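Local coordinates for protein neuraminidase (Influenza A virus, PDB 4K3Y) that is the neuraminidase-like surface protein of a bat influenza A virus, built as a sialidase-type beta propeller but probably lacking conventional sialidase activity, at residues S17-W21 / S272-I276; Q38-N44 / F56-Y62; S170-Y174 / W184-D188. One frame throughout, in Å; residues are numbered along the deposited sequence.

Contact 1. Residues S17-W21 / S272-I276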
loop_
_atom_site.group_PDB
_atom_site.type_symbol
_atom_site.label_atom_id
_atom_site.label_comp_id
_atom_site.label_asym_id
_atom_site.label_seq_id
_atom_site.Cartn_x
_atom_site.Cartn_y
_atom_site.Cartn_z
ATOM N N SER C 17 -4.047 -32.870 14.086
ATOM C CA SER C 17 -3.690 -34.134 13.476
ATOM C C SER C 17 -3.379 -33.906 12.007
ATOM O O SER C 17 -4.019 -33.091 11.342
ATOM C CB SER C 17 -4.796 -35.170 13.644
ATOM O OG SER C 17 -4.357 -36.221 14.491
ATOM N N ILE C 18 -2.371 -34.608 11.508
ATOM C CA ILE C 18 -2.005 -34.485 10.109
ATOM C C ILE C 18 -1.940 -35.848 9.452
ATOM O O ILE C 18 -1.279 -36.761 9.956
ATOM C CB ILE C 18 -0.666 -33.750 9.941
ATOM C CG1 ILE C 18 -0.805 -32.313 10.453
ATOM C CG2 ILE C 18 -0.238 -33.744 8.477
ATOM C CD1 ILE C 18 0.486 -31.709 10.904
ATOM N N ASN C 19 -2.646 -35.991 8.334
ATOM C CA ASN C 19 -2.570 -37.218 7.555
ATOM C C ASN C 19 -2.356 -36.935 6.081
ATOM O O ASN C 19 -2.201 -37.861 5.276
ATOM C CB ASN C 19 -3.806 -38.084 7.785
ATOM C CG ASN C 19 -3.881 -38.598 9.203
ATOM O OD1 ASN C 19 -3.329 -39.651 9.520
ATOM N ND2 ASN C 19 -4.540 -37.839 10.077
ATOM N N GLY C 20 -2.318 -35.650 5.742
ATOM C CA GLY C 20 -2.072 -35.231 4.377
ATOM C C GLY C 20 -1.534 -33.822 4.322
ATOM O O GLY C 20 -1.398 -33.153 5.350
ATOM N N TRP C 21 -1.220 -33.366 3.116
ATOM C CA TRP C 21 -0.724 -32.014 2.929
ATOM C C TRP C 21 -1.351 -31.402 1.668
ATOM O O TRP C 21 -1.565 -32.097 0.669
ATOM C CB TRP C 21 0.803 -32.045 2.828
ATOM C CG TRP C 21 1.466 -32.737 4.003
ATOM C CD1 TRP C 21 1.746 -34.079 4.118
ATOM C CD2 TRP C 21 1.916 -32.131 5.230
ATOM N NE1 TRP C 21 2.346 -34.337 5.335
ATOM C CE2 TRP C 21 2.461 -33.163 6.036
ATOM C CE3 TRP C 21 1.918 -30.821 5.721
ATOM C CZ2 TRP C 21 2.995 -32.923 7.306
ATOM C CZ3 TRP C 21 2.456 -30.582 6.982
ATOM C CH2 TRP C 21 2.989 -31.632 7.759
ATOM N N SER C 272 3.078 -38.093 17.376
ATOM C CA SER C 272 2.380 -39.363 17.474
ATOM C C SER C 272 2.577 -39.990 16.110
ATOM O O SER C 272 2.941 -41.168 15.974
ATOM C CB SER C 272 0.905 -39.093 17.713
ATOM O OG SER C 272 0.535 -37.863 17.106
ATOM N N ASN C 273 2.341 -39.158 15.101
ATOM C CA ASN C 273 2.694 -39.456 13.728
ATOM C C ASN C 273 3.902 -38.637 13.356
ATOM O O ASN C 273 3.948 -37.428 13.602
ATOM C CB ASN C 273 1.536 -39.131 12.789
ATOM C CG ASN C 273 0.551 -40.270 12.677
ATOM O OD1 ASN C 273 0.723 -41.322 13.310
ATOM N ND2 ASN C 273 -0.491 -40.073 11.874
ATOM N N SER C 274 4.884 -39.303 12.770
ATOM C CA SER C 274 6.106 -38.629 12.366
ATOM C C SER C 274 6.234 -38.527 10.855
ATOM O O SER C 274 5.588 -39.255 10.105
ATOM C CB SER C 274 7.329 -39.319 12.963
ATOM O OG SER C 274 7.490 -38.956 14.322
ATOM N N TRP C 275 7.071 -37.606 10.414
ATOM C CA TRP C 275 7.236 -37.374 8.994
ATOM C C TRP C 275 8.696 -37.110 8.670
ATOM O O TRP C 275 9.421 -36.485 9.458
ATOM C CB TRP C 275 6.423 -36.152 8.555
ATOM C CG TRP C 275 4.939 -36.201 8.819
ATOM C CD1 TRP C 275 4.290 -35.772 9.947
ATOM C CD2 TRP C 275 3.913 -36.642 7.908
ATOM N NE1 TRP C 275 2.929 -35.939 9.803
ATOM C CE2 TRP C 275 2.670 -36.470 8.562
ATOM C CE3 TRP C 275 3.925 -37.171 6.608
ATOM C CZ2 TRP C 275 1.449 -36.817 7.963
ATOM C CZ3 TRP C 275 2.706 -37.513 6.011
ATOM C CH2 TRP C 275 1.488 -37.333 6.691
ATOM N N ILE C 276 9.119 -37.586 7.506
ATOM C CA ILE C 276 10.391 -37.184 6.939
ATOM C C ILE C 276 10.139 -36.654 5.543
ATOM O O ILE C 276 9.599 -37.371 4.693
ATOM C CB ILE C 276 11.346 -38.349 6.818
ATOM C CG1 ILE C 276 11.602 -38.956 8.195
ATOM C CG2 ILE C 276 12.647 -37.876 6.181
ATOM C CD1 ILE C 276 12.374 -40.221 8.131
#
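Trp21 drives the edge of its indole into the face of Trp275, a T-shaped aromatic pair with planes 77° apart and the five-membered ring of Trp21 centred 4.4 Å from the six-membered ring of Trp275. The pyrrole nitrogen leads: Trp21 NE1 stands above the Trp275 face, displaced toward its rim, and lies 3.3 Å from Trp275 CZ3, while Trp21 CZ2 reaches the ring junction 3.8 Å from Trp275 CE2. Indoles suit this place because each offers both a broad apolar face and a long edge.

Ile18 fills the angle between them. Its CG2 branch, which stands anti to its own backbone N, rests on a face of Trp21 and also touches Trp275, with Ile18 CG2 3.5 Å from Trp275 CZ2. Ile18 O comes in at the rim of the Trp275 ring, near its plane. On the more polar flank the amides of Asn19 and Asn273 are turned almost square to each other, and Asn19 spends its amide on other partners: OD1 accepts from Lys292 and ND2 donates to Gly360 O.

Asn19 and Gly20 together face Thr359 in a classic beta bulge, where strand 20-26 joins strand 349-359. Trp21 also meets the Phe336 ring edge-to-face, whereas Trp275 packs on Ile269 and Lys292 of strands 268-269 and 286-294, its own sheet; the contact thus packs two adjacent propeller blades together.

Contact 2. Residues Q38-N44 / F56-Y62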
loop_
_atom_site.group_PDB
_atom_site.type_symbol
_atom_site.label_atom_id
_atom_site.label_comp_id
_atom_site.label_asym_id
_atom_site.label_seq_id
_atom_site.Cartn_x
_atom_site.Cartn_y
_atom_site.Cartn_z
ATOM N N GLN C 38 9.709 -9.361 -11.047
ATOM C CA GLN C 38 9.957 -9.815 -9.680
ATOM C C GLN C 38 11.425 -9.636 -9.299
ATOM O O GLN C 38 12.334 -9.818 -10.127
ATOM C CB GLN C 38 9.519 -11.267 -9.470
ATOM C CG GLN C 38 8.015 -11.482 -9.443
ATOM C CD GLN C 38 7.627 -12.920 -9.091
ATOM O OE1 GLN C 38 8.372 -13.633 -8.416
ATOM N NE2 GLN C 38 6.461 -13.345 -9.552
ATOM N N MET C 39 11.641 -9.236 -8.052
ATOM C CA MET C 39 12.949 -9.327 -7.430
ATOM C C MET C 39 13.413 -10.802 -7.448
ATOM O O MET C 39 12.622 -11.722 -7.164
ATOM C CB MET C 39 12.857 -8.820 -5.983
ATOM C CG MET C 39 14.122 -8.992 -5.165
ATOM S SD MET C 39 15.329 -7.722 -5.563
ATOM C CE MET C 39 14.852 -6.448 -4.403
ATOM N N LEU C 40 14.677 -11.023 -7.810
ATOM C CA LEU C 40 15.288 -12.344 -7.711
ATOM C C LEU C 40 15.553 -12.660 -6.251
ATOM O O LEU C 40 16.256 -11.930 -5.571
ATOM C CB LEU C 40 16.601 -12.411 -8.494
ATOM C CG LEU C 40 16.535 -12.863 -9.955
ATOM C CD1 LEU C 40 15.298 -12.309 -10.653
ATOM C CD2 LEU C 40 17.792 -12.429 -10.683
ATOM N N THR C 41 14.990 -13.759 -5.771
ATOM C CA THR C 41 15.092 -14.119 -4.365
ATOM C C THR C 41 15.998 -15.324 -4.140
ATOM O O THR C 41 16.153 -16.173 -5.023
ATOM C CB THR C 41 13.721 -14.487 -3.810
ATOM O OG1 THR C 41 13.262 -15.691 -4.442
ATOM C CG2 THR C 41 12.750 -13.379 -4.096
ATOM N N ARG C 42 16.582 -15.384 -2.947
ATOM C CA ARG C 42 17.300 -16.561 -2.475
ATOM C C ARG C 42 17.217 -16.655 -0.941
ATOM O O ARG C 42 16.880 -15.675 -0.269
ATOM C CB ARG C 42 18.756 -16.568 -2.973
ATOM C CG ARG C 42 19.676 -15.508 -2.372
ATOM C CD ARG C 42 21.135 -15.792 -2.755
ATOM N NE ARG C 42 22.084 -15.350 -1.732
ATOM C CZ ARG C 42 22.412 -16.061 -0.655
ATOM N NH1 ARG C 42 21.867 -17.251 -0.445
ATOM N NH2 ARG C 42 23.283 -15.577 0.217
ATOM N N GLN C 43 17.523 -17.833 -0.401
ATOM C CA GLN C 43 17.383 -18.096 1.028
ATOM C C GLN C 43 15.959 -17.746 1.503
ATOM O O GLN C 43 15.766 -17.088 2.529
ATOM C CB GLN C 43 18.460 -17.354 1.848
ATOM C CG GLN C 43 18.900 -18.068 3.150
ATOM C CD GLN C 43 18.544 -17.293 4.436
ATOM O OE1 GLN C 43 19.424 -16.914 5.208
ATOM N NE2 GLN C 43 17.251 -17.081 4.671
ATOM N N ASN C 44 14.955 -18.198 0.759
ATOM C CA ASN C 44 13.583 -17.997 1.190
ATOM C C ASN C 44 13.243 -18.824 2.426
ATOM O O ASN C 44 13.812 -19.889 2.665
ATOM C CB ASN C 44 12.608 -18.298 0.051
ATOM C CG ASN C 44 12.858 -17.435 -1.163
ATOM O OD1 ASN C 44 12.240 -16.389 -1.327
ATOM N ND2 ASN C 44 13.776 -17.865 -2.019
ATOM N N PHE C 56 10.220 -14.208 3.969
ATOM C CA PHE C 56 11.502 -13.541 4.057
ATOM C C PHE C 56 12.488 -14.099 3.046
ATOM O O PHE C 56 12.433 -15.284 2.692
ATOM C CB PHE C 56 12.038 -13.676 5.464
ATOM C CG PHE C 56 11.276 -12.873 6.447
ATOM C CD1 PHE C 56 10.063 -13.329 6.946
ATOM C CD2 PHE C 56 11.746 -11.630 6.840
ATOM C CE1 PHE C 56 9.349 -12.569 7.834
ATOM C CE2 PHE C 56 11.036 -10.867 7.725
ATOM C CZ PHE C 56 9.836 -11.333 8.228
ATOM N N PHE C 57 13.385 -13.238 2.583
ATOM C CA PHE C 57 14.403 -13.648 1.624
ATOM C C PHE C 57 15.532 -12.625 1.488
ATOM O O PHE C 57 15.454 -11.493 2.006
ATOM C CB PHE C 57 13.786 -13.903 0.249
ATOM C CG PHE C 57 13.135 -12.697 -0.354
ATOM C CD1 PHE C 57 13.874 -11.796 -1.120
ATOM C CD2 PHE C 57 11.780 -12.460 -0.167
ATOM C CE1 PHE C 57 13.271 -10.682 -1.689
ATOM C CE2 PHE C 57 11.169 -11.338 -0.731
ATOM C CZ PHE C 57 11.916 -10.452 -1.492
ATOM N N VAL C 58 16.582 -13.047 0.786
ATOM C CA VAL C 58 17.688 -12.170 0.431
ATOM C C VAL C 58 17.628 -11.941 -1.078
ATOM O O VAL C 58 17.326 -12.862 -1.830
ATOM C CB VAL C 58 19.036 -12.776 0.866
ATOM C CG1 VAL C 58 20.199 -11.894 0.412
ATOM C CG2 VAL C 58 19.053 -12.968 2.398
ATOM N N SER C 59 17.873 -10.713 -1.524
ATOM C CA SER C 59 17.667 -10.373 -2.938
ATOM C C SER C 59 18.912 -10.619 -3.782
ATOM O O SER C 59 20.022 -10.719 -3.251
ATOM C CB SER C 59 17.341 -8.913 -3.068
ATOM O OG SER C 59 18.469 -8.172 -2.647
ATOM N N MET C 60 18.707 -10.714 -5.097
ATOM C CA MET C 60 19.786 -10.805 -6.077
ATOM C C MET C 60 19.557 -9.769 -7.188
ATOM O O MET C 60 20.391 -9.611 -8.084
ATOM C CB MET C 60 19.861 -12.208 -6.688
ATOM C CG MET C 60 19.993 -13.358 -5.697
ATOM S SD MET C 60 19.644 -14.966 -6.455
ATOM C CE MET C 60 20.777 -14.977 -7.842
ATOM N N GLY C 61 18.415 -9.081 -7.137
ATOM C CA GLY C 61 18.141 -7.980 -8.048
ATOM C C GLY C 61 17.134 -8.237 -9.153
ATOM O O GLY C 61 16.122 -8.906 -8.951
ATOM N N TYR C 62 17.419 -7.700 -10.335
ATOM C CA TYR C 62 16.476 -7.743 -11.448
ATOM C C TYR C 62 17.181 -7.962 -12.783
ATOM O O TYR C 62 18.397 -7.788 -12.884
ATOM C CB TYR C 62 15.726 -6.412 -11.526
ATOM C CG TYR C 62 14.948 -6.034 -10.285
ATOM C CD1 TYR C 62 13.642 -6.474 -10.107
ATOM C CD2 TYR C 62 15.508 -5.220 -9.304
ATOM C CE1 TYR C 62 12.916 -6.125 -8.984
ATOM C CE2 TYR C 62 14.788 -4.865 -8.170
ATOM C CZ TYR C 62 13.488 -5.324 -8.018
ATOM O OH TYR C 62 12.747 -4.989 -6.903
#
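Val58 N donates to Arg42 O at 2.8 Å and nearly straight (170° at the hydrogen), and Arg42 N returns a bond to Val58 O, making Arg42 and Val58 a hydrogen-bonded pair. Leu40 bonds to two successive residues, its N to Gly61 O and its O to Met60 N. At Gly61 the backbone angles would force any side chain into the carbonyl before it, so glycine fits.

Thr41 and Ser59 form the adjacent non-hydrogen-bonded pair. The methyl of Thr41 sits over the Phe57 ring, Thr41 CG2 3.7 Å from the ring centroid in a CH-pi contact. The flexible thioether of Met39, bent at chi2 and chi3, suits two partners: Met39 SD is 3.4 Å from Ser59 CB and 4.3 Å from the Tyr62 ring centroid, an oblique Met-aromatic contact. On the face of Arg42 and Val58, the aliphatic part of Arg42 crosses Met60 at about a right angle.

Asn44 ND2 donates to Thr41 OG1 and Glu339, and Asn44 OD1 accepts from Arg55. Strands 40-48 and 53-61 open a four-stranded blade: strand 53-61 pairs on its other edge with strand 78-83, where Tyr80 touches Phe57 and Met39, while strand 40-48 packs against Ser350 and Asn351 of strand 349-359.

Contact 3. Residues S170-Y174 / W184-D188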
loop_
_atom_site.group_PDB
_atom_site.type_symbol
_atom_site.label_atom_id
_atom_site.label_comp_id
_atom_site.label_asym_id
_atom_site.label_seq_id
_atom_site.Cartn_x
_atom_site.Cartn_y
_atom_site.Cartn_z
ATOM N N SER C 170 30.692 -25.058 16.059
ATOM C CA SER C 170 30.068 -24.827 17.358
ATOM C C SER C 170 28.674 -24.232 17.171
ATOM O O SER C 170 28.417 -23.530 16.190
ATOM C CB SER C 170 30.945 -23.936 18.241
ATOM O OG SER C 170 31.245 -22.706 17.606
ATOM N N HIS C 171 27.769 -24.527 18.097
ATOM C CA HIS C 171 26.393 -24.033 17.986
ATOM C C HIS C 171 25.858 -23.530 19.326
ATOM O O HIS C 171 26.169 -24.079 20.383
ATOM C CB HIS C 171 25.487 -25.116 17.385
ATOM C CG HIS C 171 26.065 -25.744 16.155
ATOM N ND1 HIS C 171 25.930 -25.189 14.900
ATOM C CD2 HIS C 171 26.833 -26.847 15.996
ATOM C CE1 HIS C 171 26.565 -25.939 14.018
ATOM N NE2 HIS C 171 27.123 -26.952 14.657
ATOM N N ARG C 172 25.066 -22.469 19.274
ATOM C CA ARG C 172 24.557 -21.843 20.485
ATOM C C ARG C 172 23.059 -21.594 20.458
ATOM O O ARG C 172 22.493 -21.195 19.436
ATOM C CB ARG C 172 25.289 -20.530 20.741
ATOM C CG ARG C 172 26.705 -20.721 21.249
ATOM C CD ARG C 172 27.362 -19.387 21.478
ATOM N NE ARG C 172 28.661 -19.523 22.126
ATOM C CZ ARG C 172 29.385 -18.491 22.554
ATOM N NH1 ARG C 172 28.918 -17.253 22.402
ATOM N NH2 ARG C 172 30.566 -18.696 23.139
ATOM N N LEU C 173 22.428 -21.837 21.599
ATOM C CA LEU C 173 21.014 -21.542 21.789
ATOM C C LEU C 173 20.834 -20.119 22.338
ATOM O O LEU C 173 21.317 -19.800 23.417
ATOM C CB LEU C 173 20.408 -22.555 22.756
ATOM C CG LEU C 173 19.127 -23.230 22.287
ATOM C CD1 LEU C 173 18.491 -24.003 23.432
ATOM C CD2 LEU C 173 18.155 -22.202 21.710
ATOM N N TYR C 174 20.145 -19.262 21.591
ATOM C CA TYR C 174 19.913 -17.893 22.048
ATOM C C TYR C 174 18.456 -17.649 22.448
ATOM O O TYR C 174 17.525 -18.045 21.739
ATOM C CB TYR C 174 20.349 -16.868 20.992
ATOM C CG TYR C 174 21.849 -16.672 20.909
ATOM C CD1 TYR C 174 22.641 -17.540 20.161
ATOM C CD2 TYR C 174 22.474 -15.622 21.575
ATOM C CE1 TYR C 174 24.008 -17.377 20.081
ATOM C CE2 TYR C 174 23.848 -15.452 21.501
ATOM C CZ TYR C 174 24.608 -16.337 20.750
ATOM O OH TYR C 174 25.973 -16.198 20.653
ATOM N N TRP C 184 22.240 -17.136 26.789
ATOM C CA TRP C 184 22.458 -18.185 25.796
ATOM C C TRP C 184 23.100 -19.437 26.394
ATOM O O TRP C 184 23.751 -19.367 27.433
ATOM C CB TRP C 184 23.328 -17.643 24.650
ATOM C CG TRP C 184 24.696 -17.183 25.091
ATOM C CD1 TRP C 184 25.062 -15.914 25.454
ATOM C CD2 TRP C 184 25.874 -17.989 25.211
ATOM N NE1 TRP C 184 26.394 -15.885 25.796
ATOM C CE2 TRP C 184 26.916 -17.145 25.654
ATOM C CE3 TRP C 184 26.149 -19.343 24.992
ATOM C CZ2 TRP C 184 28.215 -17.613 25.879
ATOM C CZ3 TRP C 184 27.440 -19.807 25.218
ATOM C CH2 TRP C 184 28.456 -18.942 25.659
ATOM N N LYS C 185 22.915 -20.582 25.739
ATOM C CA LYS C 185 23.606 -21.801 26.156
ATOM C C LYS C 185 24.449 -22.363 25.020
ATOM O O LYS C 185 24.009 -22.393 23.872
ATOM C CB LYS C 185 22.620 -22.870 26.666
ATOM C CG LYS C 185 23.284 -24.142 27.236
ATOM C CD LYS C 185 24.413 -23.809 28.229
ATOM C CE LYS C 185 25.049 -25.065 28.839
ATOM N NZ LYS C 185 26.106 -24.743 29.853
ATOM N N ALA C 186 25.666 -22.798 25.336
ATOM C CA ALA C 186 26.455 -23.551 24.364
ATOM C C ALA C 186 25.896 -24.975 24.235
ATOM O O ALA C 186 25.603 -25.638 25.230
ATOM C CB ALA C 186 27.928 -23.577 24.755
ATOM N N LEU C 187 25.731 -25.438 23.005
ATOM C CA LEU C 187 25.194 -26.768 22.786
ATOM C C LEU C 187 26.325 -27.761 22.560
ATOM O O LEU C 187 27.332 -27.445 21.912
ATOM C CB LEU C 187 24.247 -26.768 21.589
ATOM C CG LEU C 187 23.044 -25.825 21.667
ATOM C CD1 LEU C 187 22.541 -25.538 20.282
ATOM C CD2 LEU C 187 21.926 -26.423 22.495
ATOM N N ASP C 188 26.158 -28.963 23.094
ATOM C CA ASP C 188 27.179 -29.980 22.949
ATOM C C ASP C 188 27.000 -30.725 21.627
ATOM O O ASP C 188 26.195 -31.654 21.533
ATOM C CB ASP C 188 27.128 -30.946 24.130
ATOM C CG ASP C 188 28.378 -31.791 24.244
ATOM O OD1 ASP C 188 29.405 -31.404 23.645
ATOM O OD2 ASP C 188 28.330 -32.834 24.932
#
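Arg172 lays its guanidinium flat on the indole of Trp184, the planes 15° apart and Arg172 CZ 3.6 Å from the centroid of the six-membered ring. This is a stack and a cation-pi interaction at once, and Arg172 CD adds a CH-pi contact to the same ring. The arginine chain is extended from CG to NE, which carries its charged end across to the indole.

Tyr174 lies beside the arginine, on the same side of the indole. Trp184 CB sits over the face of its ring, 3.8 Å from Tyr174 CD2, and the phenol reaches the edge of the guanidinium with OH in its plane. With CG between its backbone N and carbonyl carbon (chi1 61°), Trp184 turns its indole to point the same way as the Tyr174 ring, alongside it. Large flat groups suit this partly exposed face, where they can cover one another.

The backbone holds these residues in place. Leu173 and Lys185 form a hydrogen-bonded pair, with Leu173 N 2.8 Å from Lys185 O, and Leu187 N donates to His171 O. On the face of Leu173 and Leu187, both buried and aptly aliphatic, Leu173 CB meets Leu187 CD2 at 4.2 Å.

Strand 180-187 is an edge strand of its sheet within this chain, and strand 170-177 pairs on its other edge with strand 155-162. Leu187 packs on Tyr230 and Phe232 of strand 230-233, and Leu173 on Phe228, which joins this blade to the next.

In the fold
The three contacts lie in different parts of one propeller of six four-stranded antiparallel sheets, with centres 29 to 31 Å apart and no two touching. Contact 2 is a hairpin in the first blade along the chain, and contact 3 a hairpin at the outer edge of a later one; they follow in series, and both are nested within the loop closed by contact 1. That contact bridges two blades, because strand 20-26, near the chain's start, completes the sheet of strands 315-322, 335-343 and 349-359 from the chain's end. Contacts 1 and 2 lie on opposite sides of the chain's centre. Local hairpins therefore build individual blades, while the N-terminal strand helps to close the ring.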